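Local atomic coordinates of GDSL-like protein (Roseburia intestinalis L1-82, PDB entry 6HFZ), a protein that removes acetyl groups from acetylated mannans as a two-domain esterase of the SGNH (GDSL-like) hydrolase clan. Residues 282-288 with 366-371; 289-295 with 329-335; 299-304 with 316-322. All coordinates share one frame; numbering follows the deposited sequence.

Interaction 1: 282-288 with 366-371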
loop_
_atom_site.group_PDB
_atom_site.type_symbol
_atom_site.label_atom_id
_atom_site.label_comp_id
_atom_site.label_asym_id
_atom_site.label_seq_id
_atom_site.Cartn_x
_atom_site.Cartn_y
_atom_site.Cartn_z
ATOM N N LEU A 282 -22.630 -11.029 -3.556
ATOM C CA LEU A 282 -22.286 -9.755 -4.117
ATOM C C LEU A 282 -22.228 -9.891 -5.631
ATOM O O LEU A 282 -21.726 -10.891 -6.120
ATOM C CB LEU A 282 -20.883 -9.328 -3.660
ATOM C CG LEU A 282 -20.609 -9.299 -2.166
ATOM C CD1 LEU A 282 -20.015 -10.586 -1.652
ATOM C CD2 LEU A 282 -19.703 -8.116 -1.822
ATOM N N ASP A 283 -22.636 -8.825 -6.322
ATOM C CA ASP A 283 -22.374 -8.589 -7.721
ATOM C C ASP A 283 -21.104 -7.739 -7.848
ATOM O O ASP A 283 -21.037 -6.652 -7.293
ATOM C CB ASP A 283 -23.521 -7.805 -8.374
ATOM C CG ASP A 283 -24.844 -8.556 -8.463
ATOM O OD1 ASP A 283 -24.823 -9.797 -8.371
ATOM O OD2 ASP A 283 -25.889 -7.882 -8.630
ATOM N N VAL A 284 -20.105 -8.256 -8.574
ATOM C CA VAL A 284 -18.806 -7.591 -8.683
ATOM C C VAL A 284 -18.363 -7.587 -10.146
ATOM O O VAL A 284 -18.021 -8.640 -10.683
ATOM C CB VAL A 284 -17.746 -8.250 -7.786
ATOM C CG1 VAL A 284 -16.434 -7.466 -7.876
ATOM C CG2 VAL A 284 -18.226 -8.400 -6.327
ATOM N N GLU A 285 -18.319 -6.387 -10.732
ATOM C CA GLU A 285 -17.886 -6.162 -12.106
ATOM C C GLU A 285 -16.347 -6.074 -12.187
ATOM O O GLU A 285 -15.685 -5.407 -11.365
ATOM C CB GLU A 285 -18.503 -4.881 -12.668
ATOM C CG GLU A 285 -18.405 -4.790 -14.183
ATOM C CD GLU A 285 -19.273 -3.727 -14.864
ATOM O OE1 GLU A 285 -19.241 -3.661 -16.103
ATOM O OE2 GLU A 285 -19.985 -2.979 -14.166
ATOM N N GLY A 286 -15.794 -6.728 -13.206
ATOM C CA GLY A 286 -14.382 -6.617 -13.573
ATOM C C GLY A 286 -13.876 -7.892 -14.223
ATOM O O GLY A 286 -14.600 -8.863 -14.323
ATOM N N CYS A 287 -12.598 -7.891 -14.625
ATOM C CA CYS A 287 -11.919 -9.101 -15.063
ATOM C C CYS A 287 -11.113 -9.735 -13.934
ATOM O O CYS A 287 -10.696 -10.904 -14.077
ATOM C CB CYS A 287 -11.019 -8.860 -16.270
ATOM S SG CYS A 287 -9.673 -7.684 -15.986
ATOM N N ASN A 288 -10.848 -8.978 -12.859
ATOM C CA ASN A 288 -10.147 -9.509 -11.676
ATOM C C ASN A 288 -11.076 -9.412 -10.461
ATOM O O ASN A 288 -11.802 -8.440 -10.344
ATOM C CB ASN A 288 -8.846 -8.748 -11.350
ATOM C CG ASN A 288 -7.907 -8.590 -12.529
ATOM O OD1 ASN A 288 -7.796 -9.496 -13.349
ATOM N ND2 ASN A 288 -7.274 -7.430 -12.658
ATOM N N VAL A 366 -14.915 -7.160 -1.122
ATOM C CA VAL A 366 -14.529 -7.870 -2.376
ATOM C C VAL A 366 -14.167 -6.810 -3.411
ATOM O O VAL A 366 -14.890 -5.811 -3.578
ATOM C CB VAL A 366 -15.660 -8.786 -2.888
ATOM C CG1 VAL A 366 -15.228 -9.496 -4.175
ATOM C CG2 VAL A 366 -16.096 -9.780 -1.812
ATOM N N ILE A 367 -13.022 -6.964 -4.092
ATOM C CA ILE A 367 -12.538 -5.921 -5.006
ATOM C C ILE A 367 -12.672 -6.403 -6.451
ATOM O O ILE A 367 -12.166 -7.450 -6.819
ATOM C CB ILE A 367 -11.083 -5.502 -4.714
ATOM C CG1 ILE A 367 -10.909 -4.958 -3.295
ATOM C CG2 ILE A 367 -10.580 -4.502 -5.753
ATOM C CD1 ILE A 367 -9.454 -4.812 -2.823
ATOM N N GLY A 368 -13.331 -5.594 -7.270
ATOM C CA GLY A 368 -13.407 -5.843 -8.673
ATOM C C GLY A 368 -12.508 -4.884 -9.425
ATOM O O GLY A 368 -12.565 -3.668 -9.188
ATOM N N SER A 369 -11.742 -5.410 -10.387
ATOM C CA SER A 369 -10.797 -4.599 -11.107
ATOM C C SER A 369 -10.937 -4.803 -12.609
ATOM O O SER A 369 -11.256 -5.905 -13.047
ATOM C CB SER A 369 -9.408 -4.929 -10.657
ATOM O OG SER A 369 -9.294 -4.764 -9.258
ATOM N N SER A 370 -10.594 -3.759 -13.376
ATOM C CA SER A 370 -10.381 -3.918 -14.811
ATOM C C SER A 370 -9.430 -2.841 -15.343
ATOM O O SER A 370 -9.011 -1.955 -14.593
ATOM C CB SER A 370 -11.692 -3.891 -15.524
ATOM O OG SER A 370 -12.311 -2.643 -15.328
ATOM N N GLU A 371 -9.045 -2.962 -16.615
ATOM C CA GLU A 371 -8.195 -1.961 -17.252
ATOM C C GLU A 371 -8.996 -0.672 -17.324
ATOM O O GLU A 371 -10.213 -0.715 -17.532
ATOM C CB GLU A 371 -7.814 -2.267 -18.709
ATOM C CG GLU A 371 -7.667 -3.738 -19.057
ATOM C CD GLU A 371 -8.899 -4.473 -19.576
ATOM O OE1 GLU A 371 -9.941 -4.491 -18.867
ATOM O OE2 GLU A 371 -8.804 -5.057 -20.682
HETATM O O HOH W 1 -13.941 -2.840 -12.208
#
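G286, C287 and N288 meet S369 where strand 279-286 ends and the chain turns into strand 288-295. The short axes of 282-286 and 366-370 approach to 5.1 Å with their directions 25° apart, yet the one bridge between the segments, N288 with S369, is an antiparallel hydrogen-bonded pair. The chain therefore bends sharply at G286 and C287 before it pairs. At the bend S369 O accepts two backbone donors. C287 N lies in the plane of that carbonyl, 2.9 Å from S369 O, but its N-H is bent to 131°. N288 N makes the straighter bond to S369 O, at 3.1 Å. Two consecutive residues facing one is a classic beta bulge. S369 N closes the pair onto N288 O at 3.0 Å. G286 passes the turn with its CA 3.2 Å from S369 O.

Before the bend the contact is apolar. V284 holds CG1 anti to its backbone N (chi1 -177°), which sets that methyl 3.5 Å from G368 CA, over a residue without a side chain; its other branch, CG2, lies 3.8 Å from V366 CG1. V366 CG2 in turn touches both methyls of L282. At the bulge itself the side chains of N288 and S369 leave the same face of the sheet, with N288 ND2 3.8 Å from S369 CB. Their polar ends are held elsewhere, N288 by T234 and by the backbone of H338, S369 OG by S238. A water donates to E285 O and, weakly, to G368 O.

Strand 342-352 pairs with 282-286, strand 237-241 pairs with 361-370 and touches L282 and V284, and I289 of strand 288-295 packs on V284 and V366, where the two sheets meet.

Interaction 2: 289-295 with 329-335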
loop_
_atom_site.group_PDB
_atom_site.type_symbol
_atom_site.label_atom_id
_atom_site.label_comp_id
_atom_site.label_asym_id
_atom_site.label_seq_id
_atom_site.Cartn_x
_atom_site.Cartn_y
_atom_site.Cartn_z
ATOM N N ILE A 289 -10.979 -10.398 -9.572
ATOM C CA ILE A 289 -11.666 -10.407 -8.288
ATOM C C ILE A 289 -10.667 -10.756 -7.197
ATOM O O ILE A 289 -9.984 -11.762 -7.274
ATOM C CB ILE A 289 -12.823 -11.403 -8.277
ATOM C CG1 ILE A 289 -13.802 -11.168 -9.436
ATOM C CG2 ILE A 289 -13.496 -11.382 -6.921
ATOM C CD1 ILE A 289 -14.597 -9.924 -9.297
ATOM N N SER A 290 -10.701 -9.980 -6.113
ATOM C CA SER A 290 -9.908 -10.252 -4.968
ATOM C C SER A 290 -10.770 -10.070 -3.707
ATOM O O SER A 290 -11.829 -9.441 -3.729
ATOM C CB SER A 290 -8.639 -9.433 -4.990
ATOM O OG SER A 290 -8.876 -8.066 -4.589
ATOM N N VAL A 291 -10.321 -10.643 -2.604
ATOM C CA VAL A 291 -11.111 -10.560 -1.367
ATOM C C VAL A 291 -10.205 -10.181 -0.199
ATOM O O VAL A 291 -9.082 -10.690 -0.065
ATOM C CB VAL A 291 -11.825 -11.896 -1.122
ATOM C CG1 VAL A 291 -10.836 -13.048 -0.976
ATOM C CG2 VAL A 291 -12.713 -11.855 0.110
ATOM N N GLN A 292 -10.715 -9.278 0.657
ATOM C CA GLN A 292 -10.018 -8.879 1.849
ATOM C C GLN A 292 -10.738 -9.427 3.086
ATOM O O GLN A 292 -11.952 -9.321 3.173
ATOM C CB GLN A 292 -9.990 -7.360 1.970
ATOM C CG GLN A 292 -9.026 -6.654 1.035
ATOM C CD GLN A 292 -9.012 -5.190 1.430
ATOM O OE1 GLN A 292 -10.041 -4.511 1.320
ATOM N NE2 GLN A 292 -7.880 -4.727 1.948
ATOM N N TYR A 293 -9.982 -9.946 4.057
ATOM C CA TYR A 293 -10.556 -10.555 5.251
ATOM C C TYR A 293 -9.514 -10.606 6.367
ATOM O O TYR A 293 -8.313 -10.520 6.095
ATOM C CB TYR A 293 -11.065 -11.988 4.985
ATOM C CG TYR A 293 -10.013 -12.981 4.504
ATOM C CD1 TYR A 293 -9.555 -12.985 3.183
ATOM C CD2 TYR A 293 -9.486 -13.941 5.359
ATOM C CE1 TYR A 293 -8.609 -13.911 2.733
ATOM C CE2 TYR A 293 -8.523 -14.854 4.929
ATOM C CZ TYR A 293 -8.080 -14.838 3.617
ATOM O OH TYR A 293 -7.173 -15.779 3.176
ATOM N N ARG A 294 -9.986 -10.794 7.609
ATOM C CA ARG A 294 -9.071 -10.824 8.718
ATOM C C ARG A 294 -8.444 -12.213 8.878
ATOM O O ARG A 294 -9.137 -13.235 8.871
ATOM C CB ARG A 294 -9.776 -10.453 10.025
ATOM C CG ARG A 294 -8.898 -10.560 11.273
ATOM C CD ARG A 294 -9.621 -9.903 12.449
ATOM N NE ARG A 294 -10.913 -10.494 12.788
ATOM C CZ ARG A 294 -11.921 -9.839 13.343
ATOM N NH1 ARG A 294 -11.812 -8.542 13.613
ATOM N NH2 ARG A 294 -13.087 -10.438 13.549
ATOM N N LYS A 295 -7.123 -12.225 9.126
ATOM C CA LYS A 295 -6.421 -13.353 9.676
ATOM C C LYS A 295 -6.032 -12.965 11.114
ATOM O O LYS A 295 -5.303 -11.995 11.338
ATOM C CB LYS A 295 -5.204 -13.714 8.818
ATOM C CG LYS A 295 -5.504 -14.508 7.560
ATOM C CD LYS A 295 -4.281 -14.965 6.830
ATOM C CE LYS A 295 -4.636 -15.805 5.627
ATOM N NZ LYS A 295 -3.514 -15.913 4.660
ATOM N N LYS A 329 -3.636 -9.756 10.434
ATOM C CA LYS A 329 -3.301 -9.311 9.093
ATOM C C LYS A 329 -4.603 -9.035 8.346
ATOM O O LYS A 329 -5.584 -9.824 8.431
ATOM C CB LYS A 329 -2.479 -10.379 8.377
ATOM C CG LYS A 329 -2.116 -10.095 6.920
ATOM C CD LYS A 329 -1.353 -11.233 6.272
ATOM C CE LYS A 329 -0.719 -10.829 4.957
ATOM N NZ LYS A 329 -0.241 -12.023 4.218
ATOM N N LEU A 330 -4.594 -7.943 7.595
ATOM C CA LEU A 330 -5.642 -7.662 6.600
ATOM C C LEU A 330 -5.283 -8.378 5.291
ATOM O O LEU A 330 -4.610 -7.846 4.397
ATOM C CB LEU A 330 -5.766 -6.151 6.444
ATOM C CG LEU A 330 -6.729 -5.698 5.358
ATOM C CD1 LEU A 330 -8.088 -6.363 5.516
ATOM C CD2 LEU A 330 -6.856 -4.201 5.296
ATOM N N GLU A 331 -5.726 -9.640 5.171
ATOM C CA GLU A 331 -5.332 -10.465 4.063
ATOM C C GLU A 331 -6.034 -9.979 2.791
ATOM O O GLU A 331 -7.200 -9.533 2.826
ATOM C CB GLU A 331 -5.604 -11.935 4.365
ATOM C CG GLU A 331 -5.063 -12.884 3.293
ATOM C CD GLU A 331 -3.564 -12.749 3.047
ATOM O OE1 GLU A 331 -2.820 -13.412 3.778
ATOM O OE2 GLU A 331 -3.128 -11.921 2.182
ATOM N N LEU A 332 -5.339 -10.106 1.650
ATOM C CA LEU A 332 -5.955 -9.859 0.335
ATOM C C LEU A 332 -5.538 -10.995 -0.594
ATOM O O LEU A 332 -4.342 -11.108 -0.910
ATOM C CB LEU A 332 -5.511 -8.501 -0.195
ATOM C CG LEU A 332 -6.263 -7.949 -1.408
ATOM C CD1 LEU A 332 -6.070 -6.448 -1.522
ATOM C CD2 LEU A 332 -5.866 -8.638 -2.699
ATOM N N ASP A 333 -6.503 -11.799 -1.023
ATOM C CA ASP A 333 -6.236 -12.955 -1.869
ATOM C C ASP A 333 -6.818 -12.693 -3.240
ATOM O O ASP A 333 -8.019 -12.302 -3.378
ATOM C CB ASP A 333 -6.808 -14.254 -1.304
ATOM C CG ASP A 333 -6.176 -14.835 -0.056
ATOM O OD1 ASP A 333 -4.989 -14.572 0.207
ATOM O OD2 ASP A 333 -6.873 -15.648 0.612
ATOM N N THR A 334 -6.016 -12.938 -4.282
ATOM C CA THR A 334 -6.523 -12.765 -5.640
ATOM C C THR A 334 -7.234 -14.056 -6.047
ATOM O O THR A 334 -6.611 -15.118 -5.951
ATOM C CB THR A 334 -5.426 -12.395 -6.654
ATOM O OG1 THR A 334 -4.801 -11.173 -6.255
ATOM C CG2 THR A 334 -5.989 -12.211 -8.051
ATOM N N ILE A 335 -8.515 -13.967 -6.423
ATOM C CA ILE A 335 -9.366 -15.173 -6.661
ATOM C C ILE A 335 -9.493 -15.452 -8.158
ATOM O O ILE A 335 -9.450 -16.626 -8.559
ATOM C CB ILE A 335 -10.746 -15.031 -5.979
ATOM C CG1 ILE A 335 -10.631 -14.739 -4.484
ATOM C CG2 ILE A 335 -11.590 -16.264 -6.213
ATOM C CD1 ILE A 335 -9.710 -15.665 -3.750
HETATM O O HOH W 2 -5.230 -5.841 2.230
HETATM O O HOH W 3 -4.006 -16.243 1.802
#
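Y293, E331, D333 and K295 share one face of an antiparallel strand pair, linked through the two acidic side chains by a CH-pi contact, a hydroxyl bond and a salt bridge. With chi1 at 60°, Y293 sends its ring across to the opposite strand, where E331 runs alongside it and points the same way. E331 CB sits over one face of the Y293 ring, 4.0 Å from the centroid and 15° off the normal. At the ring's edge Y293 OH donates to D333 OD2 at 2.6 Å, reaching it from above the carboxylate plane, which is turned 67° from the ring.

E331 bends at its second torsion, bringing its carboxylate between two lysines. K295 NZ binds E331 OE1 at 2.7 Å from the anti side. K329 NZ binds E331 OE1 at 3.0 Å from the syn side and the opposite face of the plane. The other oxygen, OE2, takes the backbone N of L332, so both carboxylate oxygens are held. A water links K295 NZ to D333 OD1.

On the reverse face Q292 CG lies 3.9 Å from L332 CG, and Q292 NE2 3.5 Å from L330 CD2; its OE1 goes to S365. The antiparallel backbone ladder runs from I335 N on I289 O to K295 with K329.

Helix 84-96 covers the face of S290, Q292, L330 and L332, and L318 of strand 316-319 packs on V291, Y293 and D333 from the other; strand 361-370 flanks strand 288-295.

Interaction 3: 299-304 with 316-322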
loop_
_atom_site.group_PDB
_atom_site.type_symbol
_atom_site.label_atom_id
_atom_site.label_comp_id
_atom_site.label_asym_id
_atom_site.label_seq_id
_atom_site.Cartn_x
_atom_site.Cartn_y
_atom_site.Cartn_z
ATOM N N LEU A 299 -7.030 -17.039 18.522
ATOM C CA LEU A 299 -7.367 -18.332 17.979
ATOM C C LEU A 299 -8.289 -19.081 18.948
ATOM O O LEU A 299 -8.244 -18.831 20.160
ATOM C CB LEU A 299 -6.077 -19.144 17.824
ATOM C CG LEU A 299 -5.047 -18.699 16.779
ATOM C CD1 LEU A 299 -3.976 -19.774 16.636
ATOM C CD2 LEU A 299 -5.704 -18.415 15.430
ATOM N N PRO A 300 -9.085 -20.029 18.444
ATOM C CA PRO A 300 -9.285 -20.302 17.035
ATOM C C PRO A 300 -10.280 -19.313 16.411
ATOM O O PRO A 300 -10.904 -18.519 17.102
ATOM C CB PRO A 300 -9.818 -21.740 16.985
ATOM C CG PRO A 300 -10.566 -21.917 18.281
ATOM C CD PRO A 300 -10.084 -20.813 19.206
ATOM N N ALA A 301 -10.404 -19.387 15.079
ATOM C CA ALA A 301 -11.293 -18.551 14.292
ATOM C C ALA A 301 -11.912 -19.379 13.160
ATOM O O ALA A 301 -11.472 -20.499 12.870
ATOM C CB ALA A 301 -10.517 -17.378 13.750
ATOM N N PRO A 302 -12.985 -18.877 12.528
ATOM C CA PRO A 302 -13.682 -19.605 11.480
ATOM C C PRO A 302 -12.896 -19.683 10.175
ATOM O O PRO A 302 -11.880 -18.974 10.000
ATOM C CB PRO A 302 -14.935 -18.775 11.212
ATOM C CG PRO A 302 -15.127 -17.997 12.462
ATOM C CD PRO A 302 -13.714 -17.652 12.874
ATOM N N VAL A 303 -13.366 -20.577 9.317
ATOM C CA VAL A 303 -12.887 -20.750 7.960
ATOM C C VAL A 303 -14.070 -20.518 7.039
ATOM O O VAL A 303 -15.183 -20.953 7.357
ATOM C CB VAL A 303 -12.280 -22.147 7.746
ATOM C CG1 VAL A 303 -11.802 -22.316 6.314
ATOM C CG2 VAL A 303 -11.151 -22.430 8.750
ATOM N N ALA A 304 -13.841 -19.792 5.943
ATOM C CA ALA A 304 -14.849 -19.583 4.910
ATOM C C ALA A 304 -14.332 -20.097 3.567
ATOM O O ALA A 304 -13.162 -20.411 3.442
ATOM C CB ALA A 304 -15.201 -18.119 4.820
ATOM N N VAL A 316 -12.116 -21.112 -3.158
ATOM C CA VAL A 316 -10.913 -20.827 -2.434
ATOM C C VAL A 316 -11.235 -20.717 -0.946
ATOM O O VAL A 316 -12.150 -19.991 -0.536
ATOM C CB VAL A 316 -10.213 -19.557 -2.948
ATOM C CG1 VAL A 316 -9.011 -19.170 -2.114
ATOM C CG2 VAL A 316 -9.844 -19.717 -4.408
ATOM N N ARG A 317 -10.402 -21.395 -0.154
ATOM C CA ARG A 317 -10.455 -21.411 1.292
ATOM C C ARG A 317 -9.858 -20.129 1.868
ATOM O O ARG A 317 -8.693 -19.765 1.601
ATOM C CB ARG A 317 -9.656 -22.582 1.863
ATOM C CG ARG A 317 -9.743 -22.692 3.377
ATOM C CD ARG A 317 -8.434 -23.074 4.036
ATOM N NE ARG A 317 -8.457 -24.448 4.471
ATOM C CZ ARG A 317 -9.001 -24.873 5.597
ATOM N NH1 ARG A 317 -8.540 -24.496 6.780
ATOM N NH2 ARG A 317 -10.069 -25.629 5.515
ATOM N N LEU A 318 -10.658 -19.472 2.699
ATOM C CA LEU A 318 -10.231 -18.267 3.442
ATOM C C LEU A 318 -10.200 -18.662 4.929
ATOM O O LEU A 318 -11.272 -18.768 5.618
ATOM C CB LEU A 318 -11.172 -17.093 3.183
ATOM C CG LEU A 318 -11.622 -16.835 1.747
ATOM C CD1 LEU A 318 -12.588 -15.638 1.727
ATOM C CD2 LEU A 318 -10.424 -16.552 0.855
ATOM N N ASP A 319 -8.996 -18.908 5.423
ATOM C CA ASP A 319 -8.778 -19.373 6.802
ATOM C C ASP A 319 -8.374 -18.203 7.714
ATOM O O ASP A 319 -7.287 -17.633 7.588
ATOM C CB ASP A 319 -7.729 -20.482 6.818
ATOM C CG ASP A 319 -7.541 -21.182 8.149
ATOM O OD1 ASP A 319 -7.914 -20.606 9.189
ATOM O OD2 ASP A 319 -7.029 -22.322 8.123
ATOM N N ALA A 320 -9.212 -17.918 8.706
ATOM C CA ALA A 320 -8.995 -16.781 9.609
ATOM C C ALA A 320 -8.017 -17.123 10.743
ATOM O O ALA A 320 -7.653 -16.258 11.495
ATOM C CB ALA A 320 -10.325 -16.280 10.097
ATOM N N ASN A 321 -7.539 -18.377 10.806
ATOM C CA ASN A 321 -6.558 -18.829 11.773
ATOM C C ASN A 321 -5.148 -18.492 11.273
ATOM O O ASN A 321 -4.564 -19.248 10.478
ATOM C CB ASN A 321 -6.665 -20.336 12.004
ATOM C CG ASN A 321 -8.003 -20.709 12.592
ATOM O OD1 ASN A 321 -8.196 -20.561 13.792
ATOM N ND2 ASN A 321 -8.943 -21.093 11.747
ATOM N N PHE A 322 -4.619 -17.357 11.739
ATOM C CA PHE A 322 -3.302 -16.861 11.322
ATOM C C PHE A 322 -2.216 -17.681 12.017
ATOM O O PHE A 322 -2.266 -17.865 13.243
ATOM C CB PHE A 322 -3.116 -15.385 11.677
ATOM C CG PHE A 322 -2.038 -14.657 10.905
ATOM C CD1 PHE A 322 -1.600 -15.124 9.675
ATOM C CD2 PHE A 322 -1.559 -13.439 11.351
ATOM C CE1 PHE A 322 -0.661 -14.425 8.944
ATOM C CE2 PHE A 322 -0.580 -12.759 10.637
ATOM C CZ PHE A 322 -0.118 -13.273 9.447
#
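The beta hairpin of strands 303-308 and 316-319 continues past its last regular pair into two loop ends, and A301 and N321 bind each other there. Within the hairpin A304 and L318 form an antiparallel hydrogen-bonded pair: A304 N reaches L318 O at 2.8 Å in a nearly straight bond (175°), and L318 N returns to A304 O. V303 with D319 is the neighbouring non-hydrogen-bonded pair, and A320 N still finds P302 O.

Beyond this the N321 amide replaces backbone pairing. Its OD1 accepts A301 N at 2.8 Å and its ND2 donates to A301 O at 2.8 Å, approaching from above that carbonyl plane, so both polar groups of A301 are gripped by one side chain. D319 positions this amide: its OD1 receives N321 N, making an Asx turn, and also N321 ND2 at 2.8 Å close to the amide plane.

V303 lies across R317 and D319. Its CG1 is 3.6 Å from R317 CG and sits over one face of the guanidinium, while CG2 approaches D319 OD1 at 3.7 Å. R317 bends at chi2 and chi3 to fold back, with NH1 in a salt bridge to D319 OD2 and NH2 in another to E352.

Strand 342-352 pairs with strand 303-308 on the side away from 316-319. F361 of strand 361-370 touches P302, A304, L318 and A320, and V316 packs on I335 of strand 329-336.

All three contacts lie in the beta-rich domain built from two facing antiparallel sheets. Interaction 1 is a buried contact, most of its touching residues being buried, and its valine packing and bulge mark where the chain passes between sheets; interactions 2 and 3 are partly buried and rely more on charged and amide groups. Strand 288-295 joins 1 to 2: I367 N lies 2.8 Å from S290 O, a probable hydrogen bond. Interactions 2 and 3 belong to different sheets and meet by packing, K295 CG lying 3.6 Å from D319 O. Strands 279-286 and 303-308 share the five-stranded sheet, yet interactions 1 and 3 stay about 8 Å apart at their nearest atoms. Along the chain 3 nests within 2, and 2 within 1.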